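Local coordinates for protein thymidylate synthase (Enterobacteria phage T4, PDB 1TIS) that catalyses the reductive methylation of dUMP to dTMP with 5,10-methylenetetrahydrofolate as carbon donor, working as a homodimer in dTTP biosynthesis, at residues Leu59-Ser64 with Thr85-Asn90; Leu171-Arg176 with Pro185-Ser190; Ile197-Lys200 with Ile205-Asp208. All coordinates share one frame; numbering follows the deposited sequence.

Overall arrangement
Contacts 1 and 2 are buried and contact 3 is only partly so, with chemistry that changes accordingly. Contact 1 is an aromatic cluster between helix 53-64 and the turn leading into helix 88-95. Contact 2, nearest the centre of the chain, sets strand 168-179 against helix 184-202 through an indole and a pair of side-chain amides, with a bound phosphate at its end. Contact 3 uses the same helix farther along, where an alanine meets a proline as the chain enters strand 205-219. Contacts 2 and 3 thus belong to one beta-alpha-beta unit; contact 1 packs against its helix through Leu59, which reaches Ser190 and Ile197, and through Val86, which meets Phe186.

Contact 1 (Leu59-Ser64 with Thr85-Asn90); sequences LIWFLS and TVWDEN
Trp61 and Trp87 form an edge-to-face pair, the six-membered ring of Trp61 turned edge-on to the face of the five-membered ring of Trp87. The centroids lie 5.3 Å apart and the planes make an angle of 60°, so the pair is T-shaped but tilted. The nearest approach is from CZ3 of Trp61, 3.7 Å from NE1 of Trp87. With CG trans to the main-chain nitrogen (chi1 171°), Trp61 sends its indole away from helix 53-64 toward its partner. Phe62 approaches the same indole differently, edge against edge: its CZ stands 4.1 Å from CZ2 of Trp87. Tyr109, stacked on Phe62, and Trp113, edge-to-face with it, extend the aromatic cluster.

Polar groups hold the two indoles from outside. NE1 of Trp87 is hydrogen-bonded to Glu58 OE1, about one turn back on the helix that carries Trp61, while NE1 of Trp61 bonds to the carbonyl oxygen of Asn68. Within the helix segment, Trp61 O receives both Ser64 N and Ser64 OG; the hydroxyl, 2.8 Å from that oxygen, lies on a lone pair in the carbonyl plane.

Trp87 is presented by a type I turn, closed by Asp88 N to Thr85 O at 2.9 Å, immediately before helix 88-95. The side chain of Trp87 lies about 8 Å from that of Cys156, the probable nucleophile, a position consistent with the wall of the active-site cleft of thymidylate synthases.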
loop_
_atom_site.group_PDB
_atom_site.type_symbol
_atom_site.label_atom_id
_atom_site.label_comp_id
_atom_site.label_asym_id
_atom_site.label_seq_id
_atom_site.Cartn_x
_atom_site.Cartn_y
_atom_site.Cartn_z
ATOM N N LEU A 59 6.814 19.018 3.270
ATOM C CA LEU A 59 6.179 18.625 2.027
ATOM C C LEU A 59 6.799 19.355 0.858
ATOM O O LEU A 59 7.101 18.691 -0.137
ATOM C CB LEU A 59 4.687 18.924 2.048
ATOM C CG LEU A 59 3.875 18.956 0.725
ATOM C CD1 LEU A 59 3.627 17.547 0.195
ATOM C CD2 LEU A 59 2.585 19.712 0.980
ATOM N N ILE A 60 7.045 20.658 0.906
ATOM C CA ILE A 60 7.584 21.321 -0.277
ATOM C C ILE A 60 8.982 20.824 -0.631
ATOM O O ILE A 60 9.317 20.598 -1.794
ATOM C CB ILE A 60 7.566 22.825 -0.003
ATOM C CG1 ILE A 60 6.088 23.293 0.154
ATOM C CG2 ILE A 60 8.350 23.543 -1.127
ATOM C CD1 ILE A 60 5.810 24.507 1.073
ATOM N N TRP A 61 9.783 20.614 0.412
ATOM C CA TRP A 61 11.160 20.143 0.322
ATOM C C TRP A 61 11.157 18.762 -0.328
ATOM O O TRP A 61 11.862 18.514 -1.314
ATOM C CB TRP A 61 11.695 20.182 1.763
ATOM C CG TRP A 61 13.035 19.553 2.020
ATOM C CD1 TRP A 61 14.163 20.072 1.461
ATOM C CD2 TRP A 61 13.267 18.422 2.753
ATOM N NE1 TRP A 61 15.123 19.263 1.830
ATOM C CE2 TRP A 61 14.630 18.277 2.600
ATOM C CE3 TRP A 61 12.567 17.508 3.502
ATOM C CZ2 TRP A 61 15.302 17.221 3.192
ATOM C CZ3 TRP A 61 13.239 16.454 4.092
ATOM C CH2 TRP A 61 14.594 16.305 3.943
ATOM N N PHE A 62 10.297 17.894 0.183
ATOM C CA PHE A 62 10.014 16.572 -0.357
ATOM C C PHE A 62 9.802 16.683 -1.862
ATOM O O PHE A 62 10.529 16.058 -2.639
ATOM C CB PHE A 62 8.759 16.041 0.341
ATOM C CG PHE A 62 8.956 15.323 1.675
ATOM C CD1 PHE A 62 10.141 15.397 2.371
ATOM C CD2 PHE A 62 7.963 14.486 2.124
ATOM C CE1 PHE A 62 10.328 14.630 3.492
ATOM C CE2 PHE A 62 8.158 13.720 3.245
ATOM C CZ PHE A 62 9.342 13.790 3.925
ATOM N N LEU A 63 8.900 17.594 -2.266
ATOM C CA LEU A 63 8.610 17.863 -3.661
ATOM C C LEU A 63 9.819 18.488 -4.352
ATOM O O LEU A 63 9.864 18.422 -5.578
ATOM C CB LEU A 63 7.369 18.782 -3.726
ATOM C CG LEU A 63 5.906 18.285 -3.644
ATOM C CD1 LEU A 63 4.939 19.446 -3.780
ATOM C CD2 LEU A 63 5.534 17.456 -4.848
ATOM N N SER A 64 10.824 19.102 -3.701
ATOM C CA SER A 64 11.972 19.621 -4.441
ATOM C C SER A 64 13.035 18.568 -4.823
ATOM O O SER A 64 13.974 18.861 -5.585
ATOM C CB SER A 64 12.652 20.755 -3.651
ATOM O OG SER A 64 13.526 20.374 -2.589
ATOM N N THR A 85 14.493 22.078 13.015
ATOM C CA THR A 85 13.642 21.458 12.039
ATOM C C THR A 85 13.564 19.962 12.347
ATOM O O THR A 85 14.470 19.332 12.896
ATOM C CB THR A 85 14.205 21.746 10.618
ATOM O OG1 THR A 85 13.031 21.954 9.845
ATOM C CG2 THR A 85 15.034 20.647 9.977
ATOM N N VAL A 86 12.393 19.470 11.956
ATOM C CA VAL A 86 11.904 18.106 12.077
ATOM C C VAL A 86 12.867 16.954 11.774
ATOM O O VAL A 86 12.671 15.857 12.299
ATOM C CB VAL A 86 10.631 17.975 11.182
ATOM C CG1 VAL A 86 9.430 18.400 12.002
ATOM C CG2 VAL A 86 10.728 18.841 9.900
ATOM N N TRP A 87 13.887 17.127 10.915
ATOM C CA TRP A 87 14.805 16.038 10.666
ATOM C C TRP A 87 16.135 16.248 11.374
ATOM O O TRP A 87 16.984 15.362 11.355
ATOM C CB TRP A 87 15.048 15.863 9.149
ATOM C CG TRP A 87 13.935 15.122 8.386
ATOM C CD1 TRP A 87 12.865 15.838 7.970
ATOM C CD2 TRP A 87 13.866 13.783 8.001
ATOM N NE1 TRP A 87 12.134 14.982 7.322
ATOM C CE2 TRP A 87 12.676 13.769 7.311
ATOM C CE3 TRP A 87 14.561 12.584 8.083
ATOM C CZ2 TRP A 87 12.157 12.646 6.708
ATOM C CZ3 TRP A 87 14.056 11.435 7.479
ATOM C CH2 TRP A 87 12.867 11.471 6.801
ATOM N N ASP A 88 16.354 17.348 12.093
ATOM C CA ASP A 88 17.622 17.608 12.761
ATOM C C ASP A 88 18.137 16.544 13.708
ATOM O O ASP A 88 19.214 15.969 13.500
ATOM C CB ASP A 88 17.534 18.901 13.529
ATOM C CG ASP A 88 17.596 20.124 12.647
ATOM O OD1 ASP A 88 18.313 20.158 11.646
ATOM O OD2 ASP A 88 16.924 21.069 12.999
ATOM N N GLU A 89 17.388 16.239 14.756
ATOM C CA GLU A 89 17.808 15.198 15.662
ATOM C C GLU A 89 17.183 13.996 15.006
ATOM O O GLU A 89 16.070 13.619 15.369
ATOM C CB GLU A 89 17.232 15.395 17.067
ATOM C CG GLU A 89 18.195 16.013 18.098
ATOM C CD GLU A 89 18.277 17.541 18.147
ATOM O OE1 GLU A 89 17.233 18.198 18.236
ATOM O OE2 GLU A 89 19.386 18.077 18.116
ATOM N N ASN A 90 17.857 13.530 13.943
ATOM C CA ASN A 90 17.479 12.361 13.105
ATOM C C ASN A 90 18.651 12.209 12.125
ATOM O O ASN A 90 19.214 11.135 11.862
ATOM C CB ASN A 90 16.148 12.592 12.314
ATOM C CG ASN A 90 15.391 11.322 11.944
ATOM O OD1 ASN A 90 15.490 10.837 10.829
ATOM N ND2 ASN A 90 14.603 10.706 12.797
#

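Contact 2 (Leu171-Arg176 with Pro185-Ser190). With PO4 (phosphate ion), chain B.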
loop_
_atom_site.group_PDB
_atom_site.type_symbol
_atom_site.label_atom_id
_atom_site.label_comp_id
_atom_site.label_asym_id
_atom_site.label_seq_id
_atom_site.Cartn_x
_atom_site.Cartn_y
_atom_site.Cartn_z
ATOM N N LEU A 171 -6.617 10.782 -2.947
ATOM C CA LEU A 171 -5.292 10.241 -2.737
ATOM C C LEU A 171 -5.381 9.209 -1.644
ATOM O O LEU A 171 -6.168 9.372 -0.713
ATOM C CB LEU A 171 -4.278 11.304 -2.281
ATOM C CG LEU A 171 -2.797 10.841 -2.136
ATOM C CD1 LEU A 171 -1.926 12.038 -2.390
ATOM C CD2 LEU A 171 -2.479 10.267 -0.767
ATOM N N GLN A 172 -4.562 8.166 -1.655
ATOM C CA GLN A 172 -4.531 7.181 -0.573
ATOM C C GLN A 172 -3.098 6.748 -0.238
ATOM O O GLN A 172 -2.389 6.221 -1.080
ATOM C CB GLN A 172 -5.379 5.960 -0.978
ATOM C CG GLN A 172 -5.126 4.810 -0.051
ATOM C CD GLN A 172 -6.005 3.651 -0.352
ATOM O OE1 GLN A 172 -6.675 3.213 0.565
ATOM N NE2 GLN A 172 -6.121 3.123 -1.553
ATOM N N TRP A 173 -2.648 6.887 0.975
ATOM C CA TRP A 173 -1.301 6.504 1.343
ATOM C C TRP A 173 -1.318 5.201 2.078
ATOM O O TRP A 173 -2.355 4.772 2.630
ATOM C CB TRP A 173 -0.587 7.554 2.252
ATOM C CG TRP A 173 -1.436 8.432 3.159
ATOM C CD1 TRP A 173 -2.582 9.118 2.776
ATOM C CD2 TRP A 173 -1.192 8.592 4.470
ATOM N NE1 TRP A 173 -3.073 9.691 3.852
ATOM C CE2 TRP A 173 -2.267 9.394 4.877
ATOM C CE3 TRP A 173 -0.216 8.143 5.306
ATOM C CZ2 TRP A 173 -2.418 9.789 6.176
ATOM C CZ3 TRP A 173 -0.364 8.536 6.615
ATOM C CH2 TRP A 173 -1.441 9.337 7.040
ATOM N N TYR A 174 -0.172 4.546 2.034
ATOM C CA TYR A 174 -0.008 3.379 2.897
ATOM C C TYR A 174 1.142 3.755 3.837
ATOM O O TYR A 174 2.144 4.334 3.398
ATOM C CB TYR A 174 0.317 2.172 2.057
ATOM C CG TYR A 174 0.411 0.907 2.857
ATOM C CD1 TYR A 174 1.522 0.667 3.657
ATOM C CD2 TYR A 174 -0.620 0.006 2.754
ATOM C CE1 TYR A 174 1.604 -0.503 4.376
ATOM C CE2 TYR A 174 -0.536 -1.171 3.460
ATOM C CZ TYR A 174 0.570 -1.400 4.252
ATOM O OH TYR A 174 0.649 -2.578 4.918
ATOM N N GLN A 175 1.005 3.532 5.131
ATOM C CA GLN A 175 2.058 3.885 6.076
ATOM C C GLN A 175 2.392 2.615 6.829
ATOM O O GLN A 175 1.506 1.898 7.309
ATOM C CB GLN A 175 1.568 4.941 7.032
ATOM C CG GLN A 175 2.578 5.337 8.069
ATOM C CD GLN A 175 2.905 6.808 7.998
ATOM O OE1 GLN A 175 3.993 7.200 7.573
ATOM N NE2 GLN A 175 2.015 7.719 8.334
ATOM N N ARG A 176 3.678 2.328 6.903
ATOM C CA ARG A 176 4.214 1.148 7.537
ATOM C C ARG A 176 3.971 1.092 9.035
ATOM O O ARG A 176 3.509 0.057 9.540
ATOM C CB ARG A 176 5.699 1.090 7.289
ATOM C CG ARG A 176 6.269 -0.272 7.547
ATOM C CD ARG A 176 7.754 -0.177 7.469
ATOM N NE ARG A 176 8.366 0.700 8.442
ATOM C CZ ARG A 176 9.152 1.670 8.000
ATOM N NH1 ARG A 176 9.365 1.841 6.690
ATOM N NH2 ARG A 176 9.740 2.476 8.865
ATOM N N PRO A 185 -1.498 12.791 13.170
ATOM C CA PRO A 185 -1.776 14.203 12.861
ATOM C C PRO A 185 -0.907 14.947 11.830
ATOM O O PRO A 185 -1.478 15.509 10.870
ATOM C CB PRO A 185 -1.783 14.794 14.224
ATOM C CG PRO A 185 -2.638 13.747 14.920
ATOM C CD PRO A 185 -1.962 12.463 14.520
ATOM N N PHE A 186 0.441 14.898 11.901
ATOM C CA PHE A 186 1.301 15.556 10.915
ATOM C C PHE A 186 1.100 14.912 9.538
ATOM O O PHE A 186 1.211 15.572 8.500
ATOM C CB PHE A 186 2.724 15.424 11.415
ATOM C CG PHE A 186 3.894 16.130 10.686
ATOM C CD1 PHE A 186 4.536 15.516 9.589
ATOM C CD2 PHE A 186 4.428 17.323 11.191
ATOM C CE1 PHE A 186 5.679 16.073 9.028
ATOM C CE2 PHE A 186 5.569 17.873 10.628
ATOM C CZ PHE A 186 6.190 17.251 9.555
ATOM N N ASN A 187 0.749 13.624 9.446
ATOM C CA ASN A 187 0.489 12.961 8.164
ATOM C C ASN A 187 -0.839 13.168 7.488
ATOM O O ASN A 187 -0.870 13.235 6.262
ATOM C CB ASN A 187 0.674 11.507 8.305
ATOM C CG ASN A 187 2.146 11.248 8.310
ATOM O OD1 ASN A 187 2.673 10.489 9.132
ATOM N ND2 ASN A 187 2.853 11.882 7.375
ATOM N N ILE A 188 -1.935 13.289 8.229
ATOM C CA ILE A 188 -3.247 13.627 7.698
ATOM C C ILE A 188 -3.019 14.930 6.904
ATOM O O ILE A 188 -3.199 14.993 5.683
ATOM C CB ILE A 188 -4.270 13.834 8.911
ATOM C CG1 ILE A 188 -4.451 12.607 9.857
ATOM C CG2 ILE A 188 -5.641 14.066 8.286
ATOM C CD1 ILE A 188 -5.381 12.759 11.101
ATOM N N ALA A 189 -2.489 15.964 7.587
ATOM C CA ALA A 189 -2.232 17.265 6.985
ATOM C C ALA A 189 -1.323 17.142 5.744
ATOM O O ALA A 189 -1.826 17.526 4.682
ATOM C CB ALA A 189 -1.597 18.212 8.041
ATOM N N SER A 190 -0.084 16.586 5.741
ATOM C CA SER A 190 0.777 16.498 4.563
ATOM C C SER A 190 0.099 16.002 3.305
ATOM O O SER A 190 0.155 16.726 2.303
ATOM C CB SER A 190 1.958 15.605 4.871
ATOM O OG SER A 190 3.226 16.265 4.757
HETATM P P PO4 B . 10.087 1.972 12.330
HETATM O O1 PO4 B . 11.249 1.946 13.444
HETATM O O2 PO4 B . 8.825 2.254 13.066
HETATM O O3 PO4 B . 10.163 0.606 11.744
HETATM O O4 PO4 B . 10.564 3.077 11.482
#
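Trp173 and Gln175, on one strand of a beta-alpha-beta unit, both reach Asn187 on the helix that follows. Strand and helix segments run roughly antiparallel, at 149°, with axes 10.7 Å apart at their closest approach. The tight part is van der Waals contact beside one polar bond. The benzo end of the Trp173 indole lies obliquely against the Asn187 side chain, CH2 of the tryptophan being 3.3 Å from CB of the asparagine, while Tyr191 stacks on the same indole. Next to it, Gln175 NE2 donates to Asn187 OD1 over 3.0 Å. The donor sits well above the carbonyl plane, 67° out of it, so the bond misses the lone-pair directions. Gln175 reaches this point by a bend at chi2 (121°), and its OE1 makes a weak bond to His157 ND1. The glutamine also touches Cys156, the probable nucleophile, which puts this amide pair beside the active site; Asn187 itself probably binds dUMP.

The contact is looser on both flanks. The CB of Ile188 is directed away from the strand, and the residue offers chiefly its backbone, with N 4.1 Å from Trp173 CZ2. Beyond Gln175, Arg176 makes no contact with the helix segment and extends into the probable nucleotide-phosphate site, where Arg137 of the second subunit also holds the phosphate ion. There phosphate O4 lies at the edge of the Arg176 guanidinium, in its plane, and accepts a bond from NH2 at 2.8 Å.

Contact 3 (Ile197-Lys200 with Ile205-Asp208); sequences IVAK and IPGD
The backbone N of Asp208 is hydrogen-bonded to OD1 of Asp170, a polar tie two residues beyond Pro206, near the start of strand 205-219, whereas the meeting of Ala199 and Pro206 is apolar. The methyl group of Ala199 points from the helix toward the strand and lies 3.6 Å from CD of Pro206. It thus touches the proline ring on the side next to the imide nitrogen, with CB of the alanine 3.8 Å from Pro206 N. CB of Pro206 is more distant, so the ring is met at its CD end rather than squarely. Ala199 CB also approaches Ile205 C at 4.3 Å, while the CB of Ile205 is directed away from the helix.

With only a methyl group between them, the backbones come close: the CA atoms of Ala199 and Pro206 are 5.5 Å apart. Leu169, on the neighbouring strand, also packs against Ala199, and backbone hydrogen bonds tie Ile205 and Gly207 to it.

Far from the annotated sites, the contact lies where helix 184-202 gives way to strand 205-219 after a short connection: the second half of the beta-alpha-beta crossover, which returns the chain to the sheet parallel to strand 168-179.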
loop_
_atom_site.group_PDB
_atom_site.type_symbol
_atom_site.label_atom_id
_atom_site.label_comp_id
_atom_site.label_asym_id
_atom_site.label_seq_id
_atom_site.Cartn_x
_atom_site.Cartn_y
_atom_site.Cartn_z
ATOM N N ILE A 197 -2.666 20.809 -3.694
ATOM C CA ILE A 197 -1.711 21.310 -4.650
ATOM C C ILE A 197 -1.966 20.543 -5.946
ATOM O O ILE A 197 -2.268 21.210 -6.949
ATOM C CB ILE A 197 -0.329 21.088 -4.017
ATOM C CG1 ILE A 197 -0.024 22.229 -3.095
ATOM C CG2 ILE A 197 0.772 21.027 -5.069
ATOM C CD1 ILE A 197 1.259 21.846 -2.325
ATOM N N VAL A 198 -2.004 19.197 -5.968
ATOM C CA VAL A 198 -2.215 18.532 -7.245
ATOM C C VAL A 198 -3.603 18.783 -7.872
ATOM O O VAL A 198 -3.725 18.902 -9.097
ATOM C CB VAL A 198 -1.978 17.050 -7.065
ATOM C CG1 VAL A 198 -1.905 16.405 -8.467
ATOM C CG2 VAL A 198 -0.668 16.796 -6.329
ATOM N N ALA A 199 -4.694 18.931 -7.111
ATOM C CA ALA A 199 -5.977 19.310 -7.649
ATOM C C ALA A 199 -5.831 20.700 -8.186
ATOM O O ALA A 199 -6.477 20.913 -9.201
ATOM C CB ALA A 199 -7.023 19.425 -6.657
ATOM N N LYS A 200 -5.005 21.648 -7.684
ATOM C CA LYS A 200 -4.922 22.958 -8.330
ATOM C C LYS A 200 -4.142 22.935 -9.664
ATOM O O LYS A 200 -4.363 23.746 -10.580
ATOM C CB LYS A 200 -4.310 23.966 -7.348
ATOM C CG LYS A 200 -4.291 25.396 -7.900
ATOM C CD LYS A 200 -5.736 25.899 -7.908
ATOM C CE LYS A 200 -6.190 26.815 -9.067
ATOM N NZ LYS A 200 -7.617 27.109 -8.909
ATOM N N ILE A 205 -11.344 19.274 -8.344
ATOM C CA ILE A 205 -11.878 19.605 -7.033
ATOM C C ILE A 205 -11.212 18.557 -6.171
ATOM O O ILE A 205 -11.312 17.360 -6.447
ATOM C CB ILE A 205 -13.443 19.435 -6.954
ATOM C CG1 ILE A 205 -14.203 20.232 -8.052
ATOM C CG2 ILE A 205 -13.862 19.831 -5.551
ATOM C CD1 ILE A 205 -13.933 21.750 -8.248
ATOM N N PRO A 206 -10.469 18.946 -5.156
ATOM C CA PRO A 206 -9.973 18.000 -4.171
ATOM C C PRO A 206 -11.141 17.153 -3.636
ATOM O O PRO A 206 -12.234 17.641 -3.336
ATOM C CB PRO A 206 -9.286 18.917 -3.175
ATOM C CG PRO A 206 -9.876 20.298 -3.401
ATOM C CD PRO A 206 -10.040 20.321 -4.902
ATOM N N GLY A 207 -10.939 15.841 -3.593
ATOM C CA GLY A 207 -11.982 14.913 -3.233
ATOM C C GLY A 207 -11.753 14.241 -1.931
ATOM O O GLY A 207 -11.742 14.905 -0.911
ATOM N N ASP A 208 -11.560 12.952 -1.904
ATOM C CA ASP A 208 -11.516 12.272 -0.629
ATOM C C ASP A 208 -10.099 11.896 -0.297
ATOM O O ASP A 208 -9.297 11.729 -1.232
ATOM C CB ASP A 208 -12.339 11.007 -0.668
ATOM C CG ASP A 208 -13.843 11.162 -0.878
ATOM O OD1 ASP A 208 -14.330 12.215 -1.320
ATOM O OD2 ASP A 208 -14.532 10.185 -0.596
#